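Local coordinates for protein dicer Related Helicase (Caenorhabditis elegans, PDB 6M6Q) that probably hydrolyses ATP as an RNA helicase of the RIG-I-like receptor subfamily and is represented here by its all-helical N-terminal domain, at residues P26-L31 against F182-D188; F55-F59 against C122-V127; F269-F275 against W289-F293; A193-I199 against M297-N303. The contacts are given in a common frame with arbitrary orientation. Numbering follows the deposited sequence.

Contact 1 (P26-L31 against F182-D188); sequences PAYFRL and FGYQKLD
A charge placed inside a fold needs polar partners, and Arg30 finds both a carboxylate and backbone carbonyls. Residues 26-31 are helical, with 3-10 geometry at Arg30 and Leu31; opposite them, residues 182-184 form a loop, Gln185 takes the N-cap position and 186-188 start a helix. Pro26 comes first, its CA 5.4 Å from Phe182 CA, with CG resting 3.6 Å from CD2 of the Phe182 ring. Ala27 points at the new helix: CB lies 3.8 Å from Leu187 CD2, and its CA is 6.2 Å from Asp188 CA. Tyr28 turns away, its hydroxyl hydrogen-bonded to Leu270 O. Arg30, in an m, t, m conformation, reaches across to form a two-pronged salt bridge, with NE 2.9 Å from Asp188 OD2 and NH2 2.9 Å from Asp188 OD1. Weak hydrogen bonds run from Arg30 NH1 to Phe182 O (3.1 Å) and from Arg30 NH2 to Gly183 O (2.9 Å). Asp188 OD1 also accepts from Gln185 N at 2.8 Å, so the acid serves helix start and arginine together. Leu31 CD1 meets Leu187 CD2 at 3.9 Å. Around this joint, Arg30 also bonds to Leu128 O and makes a cation-pi contact with Phe129, Phe182 leans on helix 131-144, and Leu31 packs against helix 262-271.

Contact 2 (F55-F59 against C122-V127); sequences FESLF and CFLNTV
Phe55 offers a ring face to the edge of Phe123 in a T-shaped pair, centroids 5.3 Å apart and planes at 87°; Phe55 CD1 and Phe123 CE1 come to 3.9 Å. Phe55 (chi1 m) belongs to a 3-10 turn, 55-58, after which Phe59 is extended; Phe123 (chi1 t) sits in the last turns of helix 94-127. Val127, one turn further on, sends CG1 among three side chains: 3.5 Å from Phe55 CD2, 3.9 Å from Leu58 CD1 and 4.0 Å from Phe59 CZ. The backbones are closest at Leu58 and Val127, whose CA atoms are 6.9 Å apart. Phe59 (chi1 m) brings CE2 to 3.4 Å from Thr126 CG2 and CZ to 4.0 Å from Phe123 CD1. Thr126 OG1 donates back to Cys122 O at 2.6 Å, presenting the threonine methyl to the ring. Helices 33-42 and 63-72 also pack on Phe123. With no hydrogen bond crossing between the segments, this joint depends on shape and apolar burial, a small aromatic core closing a turn onto a helix end.

Contact 3 (F269-F275 against W289-F293); sequences FLAIIGF and WYYGF
A general way to join two neighbouring helices is to let large side chains of one fill the gaps between those of the other. Residues 269-275 start in helix and pass through a 3-10 turn at 272-274, so that Phe269, Ile272 and Phe275, spaced three apart, present a row of bumps to helix 288-295. That helix answers with Trp289 and Phe293, one turn apart and joined by the Phe293 N to Trp289 O hydrogen bond (3.0 Å). The backbones stay well separated, with CA-CA distances of 8.1 Å for Phe275 and Trp289 and 10.1 Å for Phe269 and Phe293, and side chains fill the space. Ile272 (chi1 m, chi2 t) enters the hollow between the two aromatics: CG2 is 3.4 Å from Trp289 CH2, while CD1 is 3.8 Å from Phe293 CZ and makes an off-centre CH-pi contact, 4.3 Å from the ring centroid. Phe275 turns its ring edge onto the indole face of Trp289 (chi1 p), with Phe275 CD2 3.7 Å from Trp289 CG and planes at 75°; Phe275 CE2 lies 4.1 Å from Phe293 CE1. Phe269 adds an oblique ring contact, with CZ 4.1 Å from Phe293 CE2. The joint lies in a bundle interior: helix 162-171 packs on Ile272 and Trp289, helix 210-221 on Phe275, and helix 196-204 on Phe293.

Contact 4 (A193-I199 against M297-N303); sequences AARGMII and MKNDPAN
Asn303 shows how one amide side chain can read both polar groups of a backbone residue across a helix junction. With chi1 m and chi2 at -55°, Asn303 OD1 accepts from Arg195 N (2.7 Å, nearly linear) and Asn303 ND2 donates to Arg195 O (3.3 Å). A second bond, from Asn303 ND2 to Asp300 OD1 at 2.8 Å, fixes the amide orientation. Asp300 (chi1 p) is the N-cap of helix 301-310, and its OD2 takes weak capping bonds from Ala302 N (3.4 Å) and Asn303 N (3.3 Å). Facing it, Ala194 leaves one helix in an extended conformation and Arg195 stands at the N-cap position of helix 196-204. The register is antiparallel: Ala194 CA is 5.1 Å from Asn303 CA, and Ile199 CA is 6.0 Å from Met297 CA. Ile198 and Ile199 share an m, t rotamer; Ile198 CG2 lies 3.5 Å from Asp300 OD1, and Ile199 CG1 lies 3.7 Å from Met297 CG. Met297 (m, t, p) brings CE to 4.4 Å from Ala194 CB. The Arg195 side chain lies along Ala302, with Arg195 CG 3.8 Å from Ala302 CB. Pro301 packs on Asn313 of the second subunit, and helix 262-271 meets the junction through Ala194.

Taken together, the four contacts show that burial alone does not set the chemistry. Contacts 1 and 3 are buried, yet differ: contact 1 pairs an arginine with an acid at a helix start, whereas contact 3 is wholly apolar. Contacts 2 and 4 are partly buried and lie on opposite sides of the chain's centre, the former aromatic, the latter tied by an amide and a helix cap. Contacts 1 and 3 touch through helix 262-271, where Leu31 meets Phe269 and Leu270. Contact 3 is nested inside the loop that contact 4 closes, and Phe293 meets Ile199 there. Contact 2 joins this group through Asn125, which packs on Tyr184 of contact 1.

Contact 1 (P26-L31 against F182-D188)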
# COMPACT_ATOMS: atom_id res chain seq x y z
N PRO B 26 -15.10 4.03 5.85
CA PRO B 26 -13.72 4.01 6.34
C PRO B 26 -12.73 4.79 5.46
O PRO B 26 -12.00 5.59 5.99
CB PRO B 26 -13.37 2.51 6.33
CG PRO B 26 -14.69 1.85 6.63
CD PRO B 26 -15.71 2.69 5.88
N ALA B 27 -12.77 4.57 4.14
CA ALA B 27 -11.87 5.18 3.14
C ALA B 27 -12.12 6.68 3.04
O ALA B 27 -11.15 7.44 2.88
CB ALA B 27 -12.05 4.52 1.79
N TYR B 28 -13.38 7.08 3.05
CA TYR B 28 -13.77 8.49 2.96
C TYR B 28 -13.26 9.22 4.21
O TYR B 28 -12.58 10.25 4.06
CB TYR B 28 -15.27 8.64 2.74
CG TYR B 28 -15.67 10.06 2.43
CD1 TYR B 28 -16.18 10.90 3.42
CD2 TYR B 28 -15.42 10.62 1.19
CE1 TYR B 28 -16.45 12.23 3.17
CE2 TYR B 28 -15.71 11.94 0.92
CZ TYR B 28 -16.22 12.75 1.91
OH TYR B 28 -16.53 14.05 1.64
N PHE B 29 -13.47 8.64 5.39
CA PHE B 29 -13.00 9.21 6.68
C PHE B 29 -11.47 9.40 6.64
O PHE B 29 -10.99 10.39 7.19
CB PHE B 29 -13.40 8.33 7.86
CG PHE B 29 -12.95 8.86 9.20
CD1 PHE B 29 -13.71 9.79 9.88
CD2 PHE B 29 -11.75 8.46 9.76
CE1 PHE B 29 -13.29 10.30 11.10
CE2 PHE B 29 -11.33 8.96 10.98
CZ PHE B 29 -12.11 9.87 11.66
N ARG B 30 -10.74 8.47 6.00
CA ARG B 30 -9.25 8.44 5.95
C ARG B 30 -8.70 9.51 5.01
O ARG B 30 -7.50 9.71 5.03
CB ARG B 30 -8.74 7.05 5.54
CG ARG B 30 -8.87 6.02 6.66
CD ARG B 30 -8.10 4.76 6.40
NE ARG B 30 -8.57 4.01 5.24
CZ ARG B 30 -9.38 2.94 5.29
NH1 ARG B 30 -9.87 2.51 6.45
NH2 ARG B 30 -9.69 2.30 4.18
N LEU B 31 -9.56 10.26 4.29
CA LEU B 31 -9.14 11.50 3.56
C LEU B 31 -8.92 12.64 4.58
O LEU B 31 -8.21 13.61 4.22
CB LEU B 31 -10.18 11.87 2.50
CG LEU B 31 -10.37 10.84 1.37
CD1 LEU B 31 -11.67 11.06 0.62
CD2 LEU B 31 -9.21 10.88 0.40
N PHE B 182 -13.05 -1.74 6.08
CA PHE B 182 -12.02 -1.06 6.93
C PHE B 182 -10.62 -1.24 6.31
O PHE B 182 -9.67 -0.61 6.78
CB PHE B 182 -12.07 -1.62 8.35
CG PHE B 182 -13.43 -1.55 8.99
CD1 PHE B 182 -14.23 -2.68 9.10
CD2 PHE B 182 -13.94 -0.34 9.45
CE1 PHE B 182 -15.49 -2.60 9.65
CE2 PHE B 182 -15.21 -0.27 9.99
CZ PHE B 182 -15.98 -1.40 10.10
N GLY B 183 -10.50 -2.14 5.33
CA GLY B 183 -9.23 -2.45 4.64
C GLY B 183 -8.90 -1.40 3.60
O GLY B 183 -9.72 -0.50 3.40
N TYR B 184 -7.73 -1.53 2.96
CA TYR B 184 -7.25 -0.64 1.88
C TYR B 184 -8.27 -0.66 0.73
O TYR B 184 -8.66 -1.75 0.28
CB TYR B 184 -5.84 -1.06 1.42
CG TYR B 184 -4.72 -0.35 2.14
CD1 TYR B 184 -4.31 0.92 1.75
CD2 TYR B 184 -4.10 -0.92 3.24
CE1 TYR B 184 -3.32 1.60 2.44
CE2 TYR B 184 -3.10 -0.25 3.94
CZ TYR B 184 -2.70 1.01 3.53
OH TYR B 184 -1.73 1.68 4.22
N GLN B 185 -8.66 0.53 0.25
CA GLN B 185 -9.55 0.68 -0.93
C GLN B 185 -8.84 1.47 -2.01
O GLN B 185 -7.85 2.17 -1.70
CB GLN B 185 -10.86 1.35 -0.52
CG GLN B 185 -11.63 0.61 0.57
CD GLN B 185 -12.11 -0.75 0.11
OE1 GLN B 185 -12.43 -0.97 -1.06
NE2 GLN B 185 -12.15 -1.68 1.04
N LYS B 186 -9.33 1.37 -3.25
CA LYS B 186 -8.82 2.13 -4.41
C LYS B 186 -8.61 3.60 -3.99
O LYS B 186 -7.53 4.13 -4.23
CB LYS B 186 -9.79 2.00 -5.58
CG LYS B 186 -9.14 1.50 -6.86
CD LYS B 186 -9.97 1.74 -8.09
CE LYS B 186 -10.98 0.65 -8.35
NZ LYS B 186 -11.93 1.05 -9.42
N LEU B 187 -9.60 4.19 -3.33
CA LEU B 187 -9.58 5.60 -2.84
C LEU B 187 -8.26 5.89 -2.09
O LEU B 187 -7.63 6.95 -2.38
CB LEU B 187 -10.79 5.82 -1.93
CG LEU B 187 -10.98 7.25 -1.43
CD1 LEU B 187 -10.86 8.25 -2.58
CD2 LEU B 187 -12.31 7.40 -0.71
N ASP B 188 -7.89 5.04 -1.14
CA ASP B 188 -6.68 5.23 -0.30
C ASP B 188 -5.44 5.26 -1.22
O ASP B 188 -4.53 6.07 -0.95
CB ASP B 188 -6.57 4.15 0.79
CG ASP B 188 -7.77 4.02 1.72
OD1 ASP B 188 -8.50 2.98 1.61
OD2 ASP B 188 -7.93 4.90 2.60

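Contact 2 (F55-F59 against C122-V127)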
# COMPACT_ATOMS: atom_id res chain seq x y z
N PHE B 55 -5.76 4.93 22.23
CA PHE B 55 -5.48 3.91 21.17
C PHE B 55 -4.49 2.86 21.69
O PHE B 55 -4.08 1.98 20.90
CB PHE B 55 -4.97 4.60 19.90
CG PHE B 55 -5.93 5.60 19.30
CD1 PHE B 55 -5.89 6.93 19.68
CD2 PHE B 55 -6.88 5.22 18.37
CE1 PHE B 55 -6.78 7.85 19.15
CE2 PHE B 55 -7.77 6.14 17.84
CZ PHE B 55 -7.72 7.45 18.24
N GLU B 56 -4.16 2.89 22.99
CA GLU B 56 -3.09 2.05 23.58
C GLU B 56 -3.45 0.55 23.48
O GLU B 56 -2.51 -0.26 23.36
CB GLU B 56 -2.76 2.50 25.01
CG GLU B 56 -3.88 2.30 26.01
CD GLU B 56 -3.65 3.01 27.34
OE1 GLU B 56 -4.64 3.25 28.08
OE2 GLU B 56 -2.47 3.34 27.65
N SER B 57 -4.74 0.21 23.44
CA SER B 57 -5.26 -1.19 23.36
C SER B 57 -4.91 -1.83 22.01
O SER B 57 -4.93 -3.10 21.93
CB SER B 57 -6.73 -1.22 23.60
OG SER B 57 -7.35 -0.06 23.08
N LEU B 58 -4.59 -1.01 21.00
CA LEU B 58 -4.38 -1.45 19.59
C LEU B 58 -2.89 -1.71 19.32
O LEU B 58 -2.58 -2.14 18.20
CB LEU B 58 -4.92 -0.38 18.65
CG LEU B 58 -6.44 -0.23 18.62
CD1 LEU B 58 -6.82 1.16 18.19
CD2 LEU B 58 -7.07 -1.28 17.71
N PHE B 59 -2.02 -1.50 20.29
CA PHE B 59 -0.56 -1.78 20.15
C PHE B 59 -0.10 -2.66 21.29
O PHE B 59 -0.77 -2.75 22.31
CB PHE B 59 0.25 -0.49 20.13
CG PHE B 59 -0.19 0.52 19.11
CD1 PHE B 59 -1.18 1.45 19.41
CD2 PHE B 59 0.40 0.58 17.85
CE1 PHE B 59 -1.55 2.42 18.48
CE2 PHE B 59 0.01 1.53 16.93
CZ PHE B 59 -0.96 2.45 17.25
N CYS B 122 2.93 4.72 11.21
CA CYS B 122 2.80 3.51 12.06
C CYS B 122 1.54 3.62 12.93
O CYS B 122 0.87 2.60 13.11
CB CYS B 122 4.02 3.30 12.95
SG CYS B 122 3.83 1.89 14.07
N PHE B 123 1.23 4.81 13.42
CA PHE B 123 0.02 5.05 14.26
C PHE B 123 -1.23 4.95 13.37
O PHE B 123 -2.09 4.09 13.65
CB PHE B 123 0.11 6.39 14.96
CG PHE B 123 -1.18 6.89 15.55
CD1 PHE B 123 -1.72 6.30 16.68
CD2 PHE B 123 -1.81 8.00 15.02
CE1 PHE B 123 -2.85 6.83 17.27
CE2 PHE B 123 -2.94 8.53 15.62
CZ PHE B 123 -3.47 7.93 16.74
N LEU B 124 -1.29 5.77 12.33
CA LEU B 124 -2.47 5.95 11.46
C LEU B 124 -2.84 4.61 10.79
O LEU B 124 -4.03 4.29 10.77
CB LEU B 124 -2.19 7.05 10.42
CG LEU B 124 -2.12 8.47 10.97
CD1 LEU B 124 -2.09 9.50 9.84
CD2 LEU B 124 -3.29 8.76 11.90
N ASN B 125 -1.86 3.85 10.29
CA ASN B 125 -2.11 2.58 9.55
C ASN B 125 -2.59 1.48 10.51
O ASN B 125 -3.11 0.49 10.01
CB ASN B 125 -0.89 2.10 8.78
CG ASN B 125 -0.51 3.01 7.64
OD1 ASN B 125 -1.33 3.78 7.13
ND2 ASN B 125 0.74 2.92 7.22
N THR B 126 -2.33 1.61 11.81
CA THR B 126 -2.76 0.65 12.85
C THR B 126 -4.21 0.94 13.26
O THR B 126 -5.01 -0.01 13.29
CB THR B 126 -1.80 0.67 14.05
OG1 THR B 126 -0.48 0.39 13.61
CG2 THR B 126 -2.17 -0.34 15.11
N VAL B 127 -4.55 2.21 13.54
CA VAL B 127 -5.83 2.62 14.19
C VAL B 127 -6.93 2.81 13.14
O VAL B 127 -8.06 2.60 13.47
CB VAL B 127 -5.67 3.89 15.05
CG1 VAL B 127 -4.63 3.71 16.12
CG2 VAL B 127 -5.36 5.10 14.21

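Contact 3 (F269-F275 against W289-F293)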
# COMPACT_ATOMS: atom_id res chain seq x y z
N PHE B 269 -10.13 15.38 -2.87
CA PHE B 269 -10.94 14.15 -3.04
C PHE B 269 -12.10 14.14 -2.04
O PHE B 269 -13.18 13.69 -2.41
CB PHE B 269 -10.07 12.90 -2.91
CG PHE B 269 -9.21 12.65 -4.13
CD1 PHE B 269 -7.97 13.26 -4.25
CD2 PHE B 269 -9.68 11.87 -5.17
CE1 PHE B 269 -7.19 13.06 -5.38
CE2 PHE B 269 -8.91 11.69 -6.31
CZ PHE B 269 -7.66 12.27 -6.41
N LEU B 270 -11.88 14.70 -0.84
CA LEU B 270 -12.92 14.86 0.20
C LEU B 270 -14.02 15.77 -0.33
O LEU B 270 -15.18 15.41 -0.20
CB LEU B 270 -12.29 15.44 1.48
CG LEU B 270 -13.15 15.43 2.74
CD1 LEU B 270 -13.23 14.05 3.33
CD2 LEU B 270 -12.59 16.37 3.80
N ALA B 271 -13.65 16.87 -0.97
CA ALA B 271 -14.55 17.98 -1.38
C ALA B 271 -15.44 17.54 -2.54
O ALA B 271 -16.45 18.19 -2.74
CB ALA B 271 -13.74 19.19 -1.75
N ILE B 272 -15.05 16.50 -3.29
CA ILE B 272 -15.71 16.00 -4.55
C ILE B 272 -17.22 15.81 -4.34
O ILE B 272 -17.97 16.01 -5.30
CB ILE B 272 -15.04 14.69 -5.01
CG1 ILE B 272 -13.74 14.99 -5.76
CG2 ILE B 272 -15.99 13.81 -5.84
CD1 ILE B 272 -12.97 13.76 -6.16
N ILE B 273 -17.63 15.41 -3.14
CA ILE B 273 -19.04 15.04 -2.81
C ILE B 273 -19.95 16.27 -2.98
O ILE B 273 -21.15 16.08 -3.17
CB ILE B 273 -19.13 14.41 -1.39
CG1 ILE B 273 -20.39 13.55 -1.24
CG2 ILE B 273 -19.03 15.47 -0.30
CD1 ILE B 273 -20.42 12.35 -2.17
N GLY B 274 -19.38 17.48 -2.97
CA GLY B 274 -20.15 18.74 -3.02
C GLY B 274 -20.56 19.10 -4.44
O GLY B 274 -21.51 19.92 -4.60
N PHE B 275 -19.88 18.54 -5.44
CA PHE B 275 -20.15 18.77 -6.89
C PHE B 275 -21.64 18.47 -7.20
O PHE B 275 -22.18 17.48 -6.71
CB PHE B 275 -19.25 17.90 -7.77
CG PHE B 275 -17.76 18.10 -7.63
CD1 PHE B 275 -17.23 19.13 -6.85
CD2 PHE B 275 -16.88 17.25 -8.27
CE1 PHE B 275 -15.86 19.29 -6.73
CE2 PHE B 275 -15.51 17.42 -8.18
CZ PHE B 275 -15.00 18.43 -7.41
N TRP B 289 -16.97 15.83 -14.37
CA TRP B 289 -16.01 16.13 -13.28
C TRP B 289 -14.98 15.01 -13.16
O TRP B 289 -13.78 15.33 -12.98
CB TRP B 289 -16.72 16.41 -11.96
CG TRP B 289 -17.42 15.25 -11.32
CD1 TRP B 289 -18.77 15.02 -11.32
CD2 TRP B 289 -16.85 14.25 -10.46
NE1 TRP B 289 -19.07 13.93 -10.54
CE2 TRP B 289 -17.91 13.43 -10.01
CE3 TRP B 289 -15.55 13.96 -10.02
CZ2 TRP B 289 -17.70 12.34 -9.17
CZ3 TRP B 289 -15.35 12.88 -9.19
CH2 TRP B 289 -16.41 12.08 -8.78
N TYR B 290 -15.43 13.75 -13.29
CA TYR B 290 -14.57 12.54 -13.16
C TYR B 290 -13.58 12.50 -14.33
O TYR B 290 -12.38 12.32 -14.09
CB TYR B 290 -15.41 11.27 -13.05
CG TYR B 290 -14.61 10.00 -13.14
CD1 TYR B 290 -14.60 9.23 -14.30
CD2 TYR B 290 -13.73 9.65 -12.14
CE1 TYR B 290 -13.81 8.10 -14.42
CE2 TYR B 290 -12.93 8.52 -12.24
CZ TYR B 290 -12.97 7.74 -13.38
OH TYR B 290 -12.18 6.63 -13.49
N TYR B 291 -14.07 12.67 -15.57
CA TYR B 291 -13.22 12.65 -16.79
C TYR B 291 -12.34 13.91 -16.80
O TYR B 291 -11.23 13.84 -17.32
CB TYR B 291 -14.09 12.47 -18.05
CG TYR B 291 -14.82 11.15 -18.10
CD1 TYR B 291 -14.13 9.96 -17.93
CD2 TYR B 291 -16.19 11.08 -18.29
CE1 TYR B 291 -14.79 8.73 -17.93
CE2 TYR B 291 -16.86 9.87 -18.29
CZ TYR B 291 -16.16 8.69 -18.10
OH TYR B 291 -16.80 7.48 -18.11
N GLY B 292 -12.81 15.00 -16.19
CA GLY B 292 -12.03 16.24 -15.98
C GLY B 292 -10.82 16.02 -15.07
O GLY B 292 -9.76 16.62 -15.33
N PHE B 293 -10.99 15.20 -14.03
CA PHE B 293 -9.93 14.78 -13.07
C PHE B 293 -8.88 13.94 -13.81
O PHE B 293 -7.67 14.16 -13.59
CB PHE B 293 -10.54 14.01 -11.89
CG PHE B 293 -10.60 14.75 -10.58
CD1 PHE B 293 -11.65 15.62 -10.29
CD2 PHE B 293 -9.62 14.56 -9.61
CE1 PHE B 293 -11.69 16.30 -9.09
CE2 PHE B 293 -9.68 15.24 -8.40
CZ PHE B 293 -10.71 16.11 -8.14

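Contact 4 (A193-I199 against M297-N303)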
# COMPACT_ATOMS: atom_id res chain seq x y z
N ALA B 193 -1.32 8.65 -3.83
CA ALA B 193 -0.32 8.72 -4.93
C ALA B 193 -0.43 10.06 -5.67
O ALA B 193 0.58 10.50 -6.24
CB ALA B 193 -0.50 7.56 -5.87
N ALA B 194 -1.62 10.66 -5.69
CA ALA B 194 -1.91 11.89 -6.47
C ALA B 194 -1.09 13.07 -5.94
O ALA B 194 -0.76 13.09 -4.73
CB ALA B 194 -3.39 12.19 -6.43
N ARG B 195 -0.80 14.02 -6.83
CA ARG B 195 -0.14 15.31 -6.52
C ARG B 195 -1.14 16.44 -6.81
O ARG B 195 -1.21 16.88 -7.99
CB ARG B 195 1.16 15.46 -7.33
CG ARG B 195 2.19 14.35 -7.11
CD ARG B 195 3.03 14.51 -5.85
NE ARG B 195 2.85 13.40 -4.91
CZ ARG B 195 3.58 12.28 -4.90
NH1 ARG B 195 4.56 12.11 -5.77
NH2 ARG B 195 3.32 11.33 -4.01
N GLY B 196 -1.88 16.86 -5.79
CA GLY B 196 -3.04 17.77 -5.88
C GLY B 196 -2.74 19.07 -6.61
O GLY B 196 -3.67 19.58 -7.24
N MET B 197 -1.55 19.65 -6.44
CA MET B 197 -1.27 21.01 -6.97
C MET B 197 -1.43 21.03 -8.50
O MET B 197 -2.04 21.98 -9.02
CB MET B 197 0.13 21.49 -6.61
CG MET B 197 0.16 22.95 -6.33
SD MET B 197 1.80 23.58 -6.22
CE MET B 197 1.49 25.08 -5.29
N ILE B 198 -0.91 20.02 -9.17
CA ILE B 198 -0.95 19.89 -10.66
C ILE B 198 -2.40 19.60 -11.11
O ILE B 198 -2.80 20.12 -12.17
CB ILE B 198 0.04 18.80 -11.13
CG1 ILE B 198 1.44 19.00 -10.52
CG2 ILE B 198 0.10 18.74 -12.65
CD1 ILE B 198 2.27 17.74 -10.46
N ILE B 199 -3.17 18.86 -10.31
CA ILE B 199 -4.61 18.57 -10.59
C ILE B 199 -5.40 19.88 -10.48
O ILE B 199 -6.24 20.14 -11.36
CB ILE B 199 -5.14 17.46 -9.65
CG1 ILE B 199 -4.26 16.21 -9.69
CG2 ILE B 199 -6.59 17.13 -9.98
CD1 ILE B 199 -4.42 15.29 -8.50
N MET B 297 -4.82 14.61 -14.51
CA MET B 297 -3.87 13.66 -13.88
C MET B 297 -3.01 12.92 -14.94
O MET B 297 -1.98 12.36 -14.54
CB MET B 297 -4.62 12.63 -13.04
CG MET B 297 -5.14 13.20 -11.74
SD MET B 297 -6.21 12.04 -10.89
CE MET B 297 -4.98 10.86 -10.33
N LYS B 298 -3.37 12.98 -16.22
CA LYS B 298 -2.67 12.23 -17.30
C LYS B 298 -1.36 12.93 -17.72
O LYS B 298 -0.58 12.29 -18.45
CB LYS B 298 -3.60 12.03 -18.49
CG LYS B 298 -4.10 13.31 -19.14
CD LYS B 298 -4.57 13.12 -20.57
CE LYS B 298 -5.05 14.40 -21.22
NZ LYS B 298 -5.59 14.16 -22.58
N ASN B 299 -1.07 14.13 -17.20
CA ASN B 299 -0.05 15.06 -17.79
C ASN B 299 1.35 14.81 -17.23
O ASN B 299 2.31 15.09 -17.94
CB ASN B 299 -0.39 16.52 -17.55
CG ASN B 299 -1.83 16.82 -17.87
OD1 ASN B 299 -2.17 17.08 -19.02
ND2 ASN B 299 -2.68 16.71 -16.87
N ASP B 300 1.47 14.43 -15.95
CA ASP B 300 2.79 14.29 -15.27
C ASP B 300 2.96 12.85 -14.80
O ASP B 300 1.98 12.18 -14.49
CB ASP B 300 2.95 15.32 -14.14
CG ASP B 300 2.11 15.02 -12.92
OD1 ASP B 300 0.90 15.36 -12.94
OD2 ASP B 300 2.68 14.49 -11.93
N PRO B 301 4.20 12.31 -14.77
CA PRO B 301 4.43 10.89 -14.46
C PRO B 301 3.93 10.42 -13.08
O PRO B 301 3.64 9.24 -12.96
CB PRO B 301 5.97 10.75 -14.56
CG PRO B 301 6.51 12.18 -14.45
CD PRO B 301 5.45 13.02 -15.11
N ALA B 302 3.87 11.31 -12.08
CA ALA B 302 3.43 10.99 -10.70
C ALA B 302 1.91 10.71 -10.68
O ALA B 302 1.50 9.67 -10.12
CB ALA B 302 3.79 12.11 -9.75
N ASN B 303 1.12 11.63 -11.24
CA ASN B 303 -0.36 11.53 -11.29
C ASN B 303 -0.78 10.45 -12.30
O ASN B 303 -1.82 9.82 -12.08
CB ASN B 303 -1.01 12.88 -11.62
CG ASN B 303 -1.07 13.80 -10.43
OD1 ASN B 303 -1.61 13.43 -9.39
ND2 ASN B 303 -0.55 15.01 -10.57